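PDB 1YQF: putative p22 protein from Leishmania major, which is of unknown function but belongs to the MAM33 family of mitochondrial glycoproteins and is a sequence homologue of human p32. Local coordinates for residues A[61-69]-A[77-85]; A[97-108]-A[121-132]. All coordinates share one frame; numbering follows the deposited sequence.

Contact 1: residues A[61-69]-A[77-85]; sequences GTCTFDLTK and VVRYSTNQD
The Y80 ring carries the CB of F65 over one face, a CH-pi contact with CB 3.9 Å from the ring centroid, while L67 CD1 reaches the same ring obliquely. The F65 ring itself lies nearly parallel to that of Y80, with planes 20° apart, but is slid so far that the two barely overlap; T82 CG2 approaches it obliquely, 3.4 Å from F65 CE1. Y80 CG sits between its own backbone N and carbonyl carbon (chi1 62°), which folds the ring across the neighbouring strand. These residues belong to a beta hairpin of strands 64-71 and 74-81 in the antiparallel sheet of the chain, a fold probably like that of its homologue p32. F65 with Y80 and L67 with V78 are its hydrogen-bonded pairs; F65, L67 and Y80 pack against helix 173-202, where Y182 meets the F65 ring edge-to-face. Y80 OH is buried there and has no polar partner in the model.

The third flat group, the R79 guanidinium, lies on the other face of the sheet and takes the D66 carboxylate at its edge, the two planes only 15° apart. This salt bridge is side-on and bidentate, each oxygen using its syn lone pair, which should fix the rotation of both groups and keep their planes together; R79 NH1 also bonds K132 O. Where strand 64-71 begins and strand 74-81 ends, C63 O accepts from T82 N at 3.0 Å, and N83 turns its amide to L145 and T147 of the second subunit. Across the ion pair, R79 NE lies 2.9 Å from D66 OD1 and R79 NH2 3.1 Å from D66 OD2.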
loop_
_atom_site.group_PDB
_atom_site.type_symbol
_atom_site.label_atom_id
_atom_site.label_comp_id
_atom_site.label_asym_id
_atom_site.label_seq_id
_atom_site.Cartn_x
_atom_site.Cartn_y
_atom_site.Cartn_z
ATOM N N GLY A 61 -18.709 -10.725 7.595
ATOM C CA GLY A 61 -17.749 -10.440 8.653
ATOM C C GLY A 61 -16.916 -9.176 8.479
ATOM O O GLY A 61 -16.103 -8.857 9.350
ATOM N N THR A 62 -17.123 -8.450 7.378
ATOM C CA THR A 62 -16.301 -7.283 7.050
ATOM C C THR A 62 -17.110 -5.991 7.053
ATOM O O THR A 62 -18.320 -6.000 7.247
ATOM C CB THR A 62 -15.628 -7.451 5.667
ATOM O OG1 THR A 62 -16.599 -7.316 4.621
ATOM C CG2 THR A 62 -15.055 -8.855 5.481
ATOM N N CYS A 63 -16.409 -4.884 6.822
ATOM C CA CYS A 63 -17.022 -3.566 6.695
ATOM C C CYS A 63 -17.187 -3.175 5.226
ATOM O O CYS A 63 -17.376 -2.008 4.906
ATOM C CB CYS A 63 -16.178 -2.532 7.438
ATOM S SG CYS A 63 -16.491 -2.564 9.211
ATOM N N THR A 64 -17.119 -4.165 4.339
ATOM C CA THR A 64 -17.300 -3.954 2.910
ATOM C C THR A 64 -18.743 -4.254 2.525
ATOM O O THR A 64 -19.311 -5.253 2.956
ATOM C CB THR A 64 -16.364 -4.872 2.123
ATOM O OG1 THR A 64 -15.012 -4.662 2.544
ATOM C CG2 THR A 64 -16.355 -4.503 0.646
ATOM N N PHE A 65 -19.324 -3.387 1.706
ATOM C CA PHE A 65 -20.697 -3.551 1.246
ATOM C C PHE A 65 -20.787 -3.341 -0.258
ATOM O O PHE A 65 -20.097 -2.500 -0.824
ATOM C CB PHE A 65 -21.622 -2.563 1.955
ATOM C CG PHE A 65 -21.703 -2.764 3.441
ATOM C CD1 PHE A 65 -20.756 -2.196 4.283
ATOM C CD2 PHE A 65 -22.732 -3.512 4.000
ATOM C CE1 PHE A 65 -20.828 -2.376 5.667
ATOM C CE2 PHE A 65 -22.815 -3.696 5.383
ATOM C CZ PHE A 65 -21.861 -3.128 6.216
ATOM N N ASP A 66 -21.654 -4.120 -0.890
ATOM C CA ASP A 66 -21.910 -4.028 -2.317
ATOM C C ASP A 66 -23.368 -3.662 -2.534
ATOM O O ASP A 66 -24.261 -4.309 -1.993
ATOM C CB ASP A 66 -21.637 -5.375 -2.988
ATOM C CG ASP A 66 -20.170 -5.618 -3.238
ATOM O OD1 ASP A 66 -19.327 -4.868 -2.698
ATOM O OD2 ASP A 66 -19.769 -6.549 -3.965
ATOM N N LEU A 67 -23.599 -2.623 -3.327
ATOM C CA LEU A 67 -24.931 -2.303 -3.815
ATOM C C LEU A 67 -25.031 -2.902 -5.206
ATOM O O LEU A 67 -24.282 -2.512 -6.094
ATOM C CB LEU A 67 -25.123 -0.794 -3.882
ATOM C CG LEU A 67 -25.256 -0.095 -2.531
ATOM C CD1 LEU A 67 -25.049 1.403 -2.681
ATOM C CD2 LEU A 67 -26.617 -0.388 -1.936
ATOM N N THR A 68 -25.943 -3.852 -5.392
ATOM C CA THR A 68 -26.104 -4.534 -6.675
ATOM C C THR A 68 -27.449 -4.225 -7.322
ATOM O O THR A 68 -28.452 -4.047 -6.639
ATOM C CB THR A 68 -25.971 -6.057 -6.498
ATOM O OG1 THR A 68 -26.987 -6.540 -5.604
ATOM C CG2 THR A 68 -24.658 -6.421 -5.817
ATOM N N LYS A 69 -27.456 -4.185 -8.651
ATOM C CA LYS A 69 -28.668 -3.927 -9.429
ATOM C C LYS A 69 -28.400 -4.177 -10.914
ATOM O O LYS A 69 -27.286 -3.970 -11.387
ATOM C CB LYS A 69 -29.148 -2.486 -9.207
ATOM C CG LYS A 69 -29.588 -1.727 -10.460
ATOM C CD LYS A 69 -29.825 -0.255 -10.165
ATOM C CE LYS A 69 -30.004 0.557 -11.441
ATOM N NZ LYS A 69 -30.056 2.024 -11.181
ATOM N N VAL A 77 -22.393 -2.898 -9.817
ATOM C CA VAL A 77 -21.988 -3.062 -8.426
ATOM C C VAL A 77 -21.331 -1.774 -7.944
ATOM O O VAL A 77 -20.395 -1.290 -8.564
ATOM C CB VAL A 77 -21.000 -4.234 -8.249
ATOM C CG1 VAL A 77 -20.549 -4.350 -6.797
ATOM C CG2 VAL A 77 -21.628 -5.551 -8.705
ATOM N N VAL A 78 -21.830 -1.222 -6.844
ATOM C CA VAL A 78 -21.208 -0.071 -6.199
ATOM C C VAL A 78 -20.667 -0.546 -4.858
ATOM O O VAL A 78 -21.429 -0.889 -3.959
ATOM C CB VAL A 78 -22.205 1.079 -5.985
ATOM C CG1 VAL A 78 -21.522 2.258 -5.296
ATOM C CG2 VAL A 78 -22.810 1.512 -7.316
ATOM N N ARG A 79 -19.347 -0.566 -4.738
ATOM C CA ARG A 79 -18.678 -1.122 -3.571
ATOM C C ARG A 79 -18.083 -0.020 -2.712
ATOM O O ARG A 79 -17.481 0.920 -3.216
ATOM C CB ARG A 79 -17.580 -2.082 -4.027
ATOM C CG ARG A 79 -16.722 -2.641 -2.905
ATOM C CD ARG A 79 -15.831 -3.776 -3.354
ATOM N NE ARG A 79 -16.597 -4.943 -3.793
ATOM C CZ ARG A 79 -16.097 -5.952 -4.501
ATOM N NH1 ARG A 79 -14.825 -5.948 -4.863
ATOM N NH2 ARG A 79 -16.868 -6.975 -4.851
ATOM N N TYR A 80 -18.252 -0.150 -1.404
ATOM C CA TYR A 80 -17.686 0.798 -0.453
ATOM C C TYR A 80 -17.393 0.125 0.872
ATOM O O TYR A 80 -17.857 -0.981 1.138
ATOM C CB TYR A 80 -18.643 1.963 -0.221
ATOM C CG TYR A 80 -19.971 1.549 0.365
ATOM C CD1 TYR A 80 -20.946 0.958 -0.429
ATOM C CD2 TYR A 80 -20.254 1.747 1.715
ATOM C CE1 TYR A 80 -22.167 0.571 0.102
ATOM C CE2 TYR A 80 -21.477 1.367 2.255
ATOM C CZ TYR A 80 -22.428 0.780 1.442
ATOM O OH TYR A 80 -23.641 0.393 1.964
ATOM N N SER A 81 -16.628 0.822 1.701
ATOM C CA SER A 81 -16.293 0.363 3.039
ATOM C C SER A 81 -16.785 1.403 4.036
ATOM O O SER A 81 -16.736 2.607 3.760
ATOM C CB SER A 81 -14.777 0.173 3.171
ATOM O OG SER A 81 -14.418 -0.213 4.489
ATOM N N THR A 82 -17.256 0.944 5.192
ATOM C CA THR A 82 -17.698 1.848 6.254
ATOM C C THR A 82 -16.545 2.168 7.206
ATOM O O THR A 82 -16.734 2.864 8.202
ATOM C CB THR A 82 -18.877 1.243 7.032
ATOM O OG1 THR A 82 -18.475 0.011 7.660
ATOM C CG2 THR A 82 -20.001 0.844 6.091
ATOM N N ASN A 83 -15.360 1.644 6.897
ATOM C CA ASN A 83 -14.140 2.005 7.613
ATOM C C ASN A 83 -13.694 3.393 7.192
ATOM O O ASN A 83 -13.847 3.785 6.031
ATOM C CB ASN A 83 -13.009 1.005 7.333
ATOM C CG ASN A 83 -13.040 -0.194 8.261
ATOM O OD1 ASN A 83 -13.398 -0.073 9.435
ATOM N ND2 ASN A 83 -12.658 -1.359 7.741
ATOM N N GLN A 84 -13.132 4.123 8.146
ATOM C CA GLN A 84 -12.657 5.479 7.905
ATOM C C GLN A 84 -11.156 5.558 8.168
ATOM O O GLN A 84 -10.635 4.905 9.085
ATOM C CB GLN A 84 -13.411 6.481 8.784
ATOM C CG GLN A 84 -13.369 6.168 10.269
ATOM C CD GLN A 84 -14.568 6.712 11.027
ATOM O OE1 GLN A 84 -14.983 7.854 10.811
ATOM N NE2 GLN A 84 -15.122 5.898 11.924
ATOM N N ASP A 85 -10.470 6.351 7.346
ATOM C CA ASP A 85 -9.031 6.552 7.472
ATOM C C ASP A 85 -8.767 7.564 8.588
ATOM O O ASP A 85 -9.512 8.539 8.732
ATOM C CB ASP A 85 -8.468 7.058 6.138
ATOM C CG ASP A 85 -6.982 6.760 5.967
ATOM O OD1 ASP A 85 -6.265 6.259 6.862
ATOM O OD2 ASP A 85 -6.446 7.043 4.871
#

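Contact 2: residues A[97-108]-A[121-132]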
loop_
_atom_site.group_PDB
_atom_site.type_symbol
_atom_site.label_atom_id
_atom_site.label_comp_id
_atom_site.label_asym_id
_atom_site.label_seq_id
_atom_site.Cartn_x
_atom_site.Cartn_y
_atom_site.Cartn_z
ATOM N N TYR A 97 -18.667 -0.831 -10.566
ATOM C CA TYR A 97 -18.368 -1.837 -11.576
ATOM C C TYR A 97 -19.555 -2.008 -12.516
ATOM O O TYR A 97 -20.693 -2.145 -12.078
ATOM C CB TYR A 97 -18.010 -3.171 -10.919
ATOM C CG TYR A 97 -16.868 -3.074 -9.932
ATOM C CD1 TYR A 97 -17.102 -2.722 -8.605
ATOM C CD2 TYR A 97 -15.556 -3.331 -10.321
ATOM C CE1 TYR A 97 -16.056 -2.624 -7.688
ATOM C CE2 TYR A 97 -14.505 -3.235 -9.410
ATOM C CZ TYR A 97 -14.766 -2.882 -8.095
ATOM O OH TYR A 97 -13.744 -2.792 -7.179
ATOM N N ILE A 98 -19.281 -1.991 -13.814
ATOM C CA ILE A 98 -20.298 -2.198 -14.837
ATOM C C ILE A 98 -19.831 -3.378 -15.675
ATOM O O ILE A 98 -18.868 -3.264 -16.424
ATOM C CB ILE A 98 -20.467 -0.928 -15.710
ATOM C CG1 ILE A 98 -20.812 0.278 -14.829
ATOM C CG2 ILE A 98 -21.549 -1.141 -16.767
ATOM C CD1 ILE A 98 -21.026 1.573 -15.588
ATOM N N THR A 99 -20.506 -4.513 -15.530
ATOM C CA THR A 99 -20.111 -5.741 -16.208
ATOM C C THR A 99 -21.073 -6.076 -17.348
ATOM O O THR A 99 -22.283 -6.174 -17.147
ATOM C CB THR A 99 -20.052 -6.901 -15.195
ATOM O OG1 THR A 99 -18.972 -6.687 -14.277
ATOM C CG2 THR A 99 -19.707 -8.227 -15.886
ATOM N N GLN A 100 -20.520 -6.256 -18.540
ATOM C CA GLN A 100 -21.294 -6.624 -19.719
ATOM C C GLN A 100 -21.605 -8.116 -19.706
ATOM O O GLN A 100 -21.087 -8.862 -18.874
ATOM C CB GLN A 100 -20.522 -6.275 -20.995
ATOM C CG GLN A 100 -20.133 -4.800 -21.139
ATOM C CD GLN A 100 -21.322 -3.864 -21.323
ATOM O OE1 GLN A 100 -22.426 -4.301 -21.640
ATOM N NE2 GLN A 100 -21.092 -2.574 -21.125
ATOM N N LYS A 101 -22.457 -8.541 -20.635
ATOM C CA LYS A 101 -22.831 -9.949 -20.781
ATOM C C LYS A 101 -21.604 -10.837 -21.025
ATOM O O LYS A 101 -21.486 -11.922 -20.448
ATOM C CB LYS A 101 -23.845 -10.101 -21.924
ATOM C CG LYS A 101 -24.345 -11.526 -22.160
ATOM C CD LYS A 101 -25.720 -11.551 -22.833
ATOM C CE LYS A 101 -25.708 -10.915 -24.223
ATOM N NZ LYS A 101 -24.815 -11.623 -25.180
ATOM N N ASN A 102 -20.681 -10.359 -21.857
ATOM C CA ASN A 102 -19.455 -11.100 -22.162
ATOM C C ASN A 102 -18.382 -11.080 -21.056
ATOM O O ASN A 102 -17.337 -11.720 -21.199
ATOM C CB ASN A 102 -18.861 -10.613 -23.488
ATOM C CG ASN A 102 -18.124 -9.287 -23.363
ATOM O OD1 ASN A 102 -18.451 -8.448 -22.521
ATOM N ND2 ASN A 102 -17.127 -9.090 -24.219
ATOM N N GLY A 103 -18.629 -10.340 -19.975
ATOM C CA GLY A 103 -17.723 -10.312 -18.833
ATOM C C GLY A 103 -16.857 -9.067 -18.720
ATOM O O GLY A 103 -16.379 -8.745 -17.631
ATOM N N GLN A 104 -16.648 -8.372 -19.839
ATOM C CA GLN A 104 -15.873 -7.129 -19.858
ATOM C C GLN A 104 -16.450 -6.136 -18.846
ATOM O O GLN A 104 -17.661 -5.931 -18.810
ATOM C CB GLN A 104 -15.868 -6.511 -21.264
ATOM C CG GLN A 104 -14.523 -5.901 -21.675
ATOM C CD GLN A 104 -14.524 -5.319 -23.088
ATOM O OE1 GLN A 104 -13.507 -4.789 -23.539
ATOM N NE2 GLN A 104 -15.655 -5.417 -23.782
ATOM N N THR A 105 -15.583 -5.522 -18.038
ATOM C CA THR A 105 -16.021 -4.727 -16.884
ATOM C C THR A 105 -15.332 -3.367 -16.774
ATOM O O THR A 105 -14.110 -3.280 -16.762
ATOM C CB THR A 105 -15.759 -5.509 -15.572
ATOM O OG1 THR A 105 -16.602 -6.669 -15.517
ATOM C CG2 THR A 105 -16.171 -4.683 -14.359
ATOM N N MET A 106 -16.132 -2.315 -16.646
ATOM C CA MET A 106 -15.621 -0.982 -16.359
ATOM C C MET A 106 -15.586 -0.780 -14.856
ATOM O O MET A 106 -16.525 -1.145 -14.156
ATOM C CB MET A 106 -16.526 0.087 -16.965
ATOM C CG MET A 106 -16.006 1.518 -16.752
ATOM S SD MET A 106 -17.261 2.769 -16.995
ATOM C CE MET A 106 -17.354 2.813 -18.750
ATOM N N GLN A 107 -14.514 -0.165 -14.374
ATOM C CA GLN A 107 -14.403 0.237 -12.981
ATOM C C GLN A 107 -14.238 1.752 -12.927
ATOM O O GLN A 107 -13.305 2.293 -13.514
ATOM C CB GLN A 107 -13.200 -0.443 -12.319
ATOM C CG GLN A 107 -13.056 -0.138 -10.833
ATOM C CD GLN A 107 -11.729 -0.602 -10.256
ATOM O OE1 GLN A 107 -11.311 -1.740 -10.472
ATOM N NE2 GLN A 107 -11.071 0.277 -9.514
ATOM N N ALA A 108 -15.143 2.430 -12.225
ATOM C CA ALA A 108 -15.041 3.874 -12.026
ATOM C C ALA A 108 -14.822 4.153 -10.548
ATOM O O ALA A 108 -15.616 3.729 -9.714
ATOM C CB ALA A 108 -16.294 4.574 -12.521
ATOM N N ASN A 121 -11.032 7.959 -11.552
ATOM C CA ASN A 121 -10.385 6.985 -12.430
ATOM C C ASN A 121 -11.388 6.108 -13.161
ATOM O O ASN A 121 -12.422 5.760 -12.610
ATOM C CB ASN A 121 -9.423 6.092 -11.636
ATOM C CG ASN A 121 -8.409 5.391 -12.526
ATOM O OD1 ASN A 121 -7.389 5.976 -12.897
ATOM N ND2 ASN A 121 -8.697 4.141 -12.890
ATOM N N ILE A 122 -11.064 5.758 -14.402
ATOM C CA ILE A 122 -11.864 4.845 -15.217
ATOM C C ILE A 122 -10.927 3.862 -15.902
ATOM O O ILE A 122 -9.985 4.267 -16.581
ATOM C CB ILE A 122 -12.641 5.601 -16.304
ATOM C CG1 ILE A 122 -13.492 6.715 -15.696
ATOM C CG2 ILE A 122 -13.518 4.625 -17.102
ATOM C CD1 ILE A 122 -14.083 7.621 -16.731
ATOM N N ARG A 123 -11.204 2.575 -15.737
ATOM C CA ARG A 123 -10.380 1.524 -16.315
ATOM C C ARG A 123 -11.244 0.322 -16.678
ATOM O O ARG A 123 -12.364 0.206 -16.204
ATOM C CB ARG A 123 -9.314 1.117 -15.305
ATOM C CG ARG A 123 -9.886 0.447 -14.069
ATOM C CD ARG A 123 -8.863 0.158 -13.022
ATOM N NE ARG A 123 -7.886 -0.808 -13.513
ATOM C CZ ARG A 123 -6.865 -1.272 -12.806
ATOM N NH1 ARG A 123 -6.664 -0.865 -11.559
ATOM N NH2 ARG A 123 -6.042 -2.157 -13.343
ATOM N N PHE A 124 -10.714 -0.577 -17.500
ATOM C CA PHE A 124 -11.459 -1.749 -17.952
ATOM C C PHE A 124 -10.700 -3.048 -17.703
ATOM O O PHE A 124 -9.475 -3.048 -17.604
ATOM C CB PHE A 124 -11.761 -1.636 -19.438
ATOM C CG PHE A 124 -12.679 -0.510 -19.787
ATOM C CD1 PHE A 124 -14.048 -0.634 -19.608
ATOM C CD2 PHE A 124 -12.177 0.675 -20.309
ATOM C CE1 PHE A 124 -14.900 0.405 -19.939
ATOM C CE2 PHE A 124 -13.023 1.713 -20.639
ATOM C CZ PHE A 124 -14.387 1.579 -20.456
ATOM N N TYR A 125 -11.453 -4.144 -17.611
ATOM C CA TYR A 125 -10.914 -5.492 -17.440
ATOM C C TYR A 125 -11.660 -6.450 -18.369
ATOM O O TYR A 125 -12.854 -6.283 -18.600
ATOM C CB TYR A 125 -11.103 -5.991 -16.007
ATOM C CG TYR A 125 -10.553 -5.111 -14.906
ATOM C CD1 TYR A 125 -9.249 -5.269 -14.447
ATOM C CD2 TYR A 125 -11.353 -4.154 -14.292
ATOM C CE1 TYR A 125 -8.752 -4.473 -13.420
ATOM C CE2 TYR A 125 -10.866 -3.364 -13.261
ATOM C CZ TYR A 125 -9.569 -3.525 -12.831
ATOM O OH TYR A 125 -9.097 -2.731 -11.807
ATOM N N ASP A 126 -10.970 -7.470 -18.874
ATOM C CA ASP A 126 -11.594 -8.443 -19.775
ATOM C C ASP A 126 -12.633 -9.305 -19.062
ATOM O O ASP A 126 -13.616 -9.716 -19.676
ATOM C CB ASP A 126 -10.538 -9.342 -20.423
ATOM C CG ASP A 126 -9.673 -8.602 -21.426
ATOM O OD1 ASP A 126 -10.062 -7.592 -22.057
ATOM O OD2 ASP A 126 -8.517 -9.022 -21.633
ATOM N N GLU A 127 -12.419 -9.572 -17.773
ATOM C CA GLU A 127 -13.326 -10.427 -17.008
ATOM C C GLU A 127 -13.716 -9.847 -15.645
ATOM O O GLU A 127 -12.930 -9.157 -14.987
ATOM C CB GLU A 127 -12.729 -11.830 -16.849
ATOM C CG GLU A 127 -11.426 -11.893 -16.073
ATOM C CD GLU A 127 -10.833 -13.291 -16.047
ATOM O OE1 GLU A 127 -10.601 -13.855 -17.139
ATOM O OE2 GLU A 127 -10.603 -13.827 -14.936
ATOM N N ALA A 128 -14.949 -10.148 -15.245
ATOM C CA ALA A 128 -15.536 -9.671 -13.992
ATOM C C ALA A 128 -14.758 -10.048 -12.730
ATOM O O ALA A 128 -14.594 -9.215 -11.844
ATOM C CB ALA A 128 -16.976 -10.171 -13.878
ATOM N N ALA A 129 -14.308 -11.296 -12.635
ATOM C CA ALA A 129 -13.589 -11.763 -11.445
ATOM C C ALA A 129 -12.257 -11.035 -11.282
ATOM O O ALA A 129 -11.824 -10.755 -10.172
ATOM C CB ALA A 129 -13.362 -13.260 -11.507
ATOM N N LEU A 130 -11.618 -10.724 -12.402
ATOM C CA LEU A 130 -10.369 -9.977 -12.389
ATOM C C LEU A 130 -10.565 -8.595 -11.762
ATOM O O LEU A 130 -9.696 -8.097 -11.051
ATOM C CB LEU A 130 -9.834 -9.841 -13.815
ATOM C CG LEU A 130 -8.478 -9.168 -14.027
ATOM C CD1 LEU A 130 -7.379 -9.865 -13.243
ATOM C CD2 LEU A 130 -8.154 -9.169 -15.510
ATOM N N ALA A 131 -11.723 -7.998 -12.026
ATOM C CA ALA A 131 -12.071 -6.677 -11.512
ATOM C C ALA A 131 -12.540 -6.711 -10.057
ATOM O O ALA A 131 -12.181 -5.838 -9.265
ATOM C CB ALA A 131 -13.158 -6.065 -12.384
ATOM N N LYS A 132 -13.335 -7.722 -9.709
ATOM C CA LYS A 132 -14.090 -7.708 -8.448
ATOM C C LYS A 132 -13.604 -8.683 -7.377
ATOM O O LYS A 132 -14.054 -8.602 -6.238
ATOM C CB LYS A 132 -15.582 -7.930 -8.734
ATOM C CG LYS A 132 -16.215 -6.750 -9.451
ATOM C CD LYS A 132 -17.704 -6.934 -9.676
ATOM C CE LYS A 132 -17.997 -7.848 -10.855
ATOM N NZ LYS A 132 -19.464 -7.939 -11.108
HETATM O O HOH W 1 -11.354 -3.508 -8.272
HETATM O O HOH W 2 -20.232 -5.439 -12.205
HETATM O O HOH W 3 -10.928 2.937 -11.949
#
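K132 and Y97 slide past each other in opposite directions, with K132 CG over one face of the Y97 ring, 3.8 Å from its centroid and offset toward the rim. The lysine chain then bends at chi3 (-79°), carrying NZ toward T99, where a water joins K132 NZ to T99 OG1. M106 and F124 instead lie side by side and point the same way: M106 CB comes within 3.4 Å of F124 CE1, and M106 SD stands oblique to the ring in a Met-aromatic contact. Residues F201 and W194 of the third subunit pack against this same F124 ring.

The backbones beneath form the hairpin of strands 105-113 and 116-125, the last two of the antiparallel sheet, with T105-Y125 and Q107-R123 as hydrogen-bonded pairs. Q107 N meets R123 O at 2.8 Å, almost linearly (174°). After D126 and the N-cap residue E127, helix 128-132 folds back over the face carrying T105 and Q107, setting A131 CB 3.9 Å from T105 CG2 and A131 CA over the centre of the Y125 ring. The Q107 amide crosses that ring at its edge, their planes 24° apart. Its OE1 accepts from a water that also donates to A131 O and accepts a hydrogen bond from Y97 OH, 2.7 Å from the water oxygen.

How the contacts relate
Contact 1 closes before contact 2 opens, and their centres lie about 17 Å apart in one six-stranded antiparallel sheet whose strand order follows the sequence. Contact 1 pairs the second and third strands near the centre of the chain; contact 2 spans the fourth to sixth strands and the short helix after them. They meet where strands 74-81 and 92-99 run side by side: V77 O lies 2.7 Å from Y97 N, a probable hydrogen bond, and R79 CB packs on the Y97 ring. The assembly has three chains, and the two contacts face different neighbours: contact 1 meets the second subunit through the loops flanking its strands, contact 2 the third through strand residues such as I122 and F124.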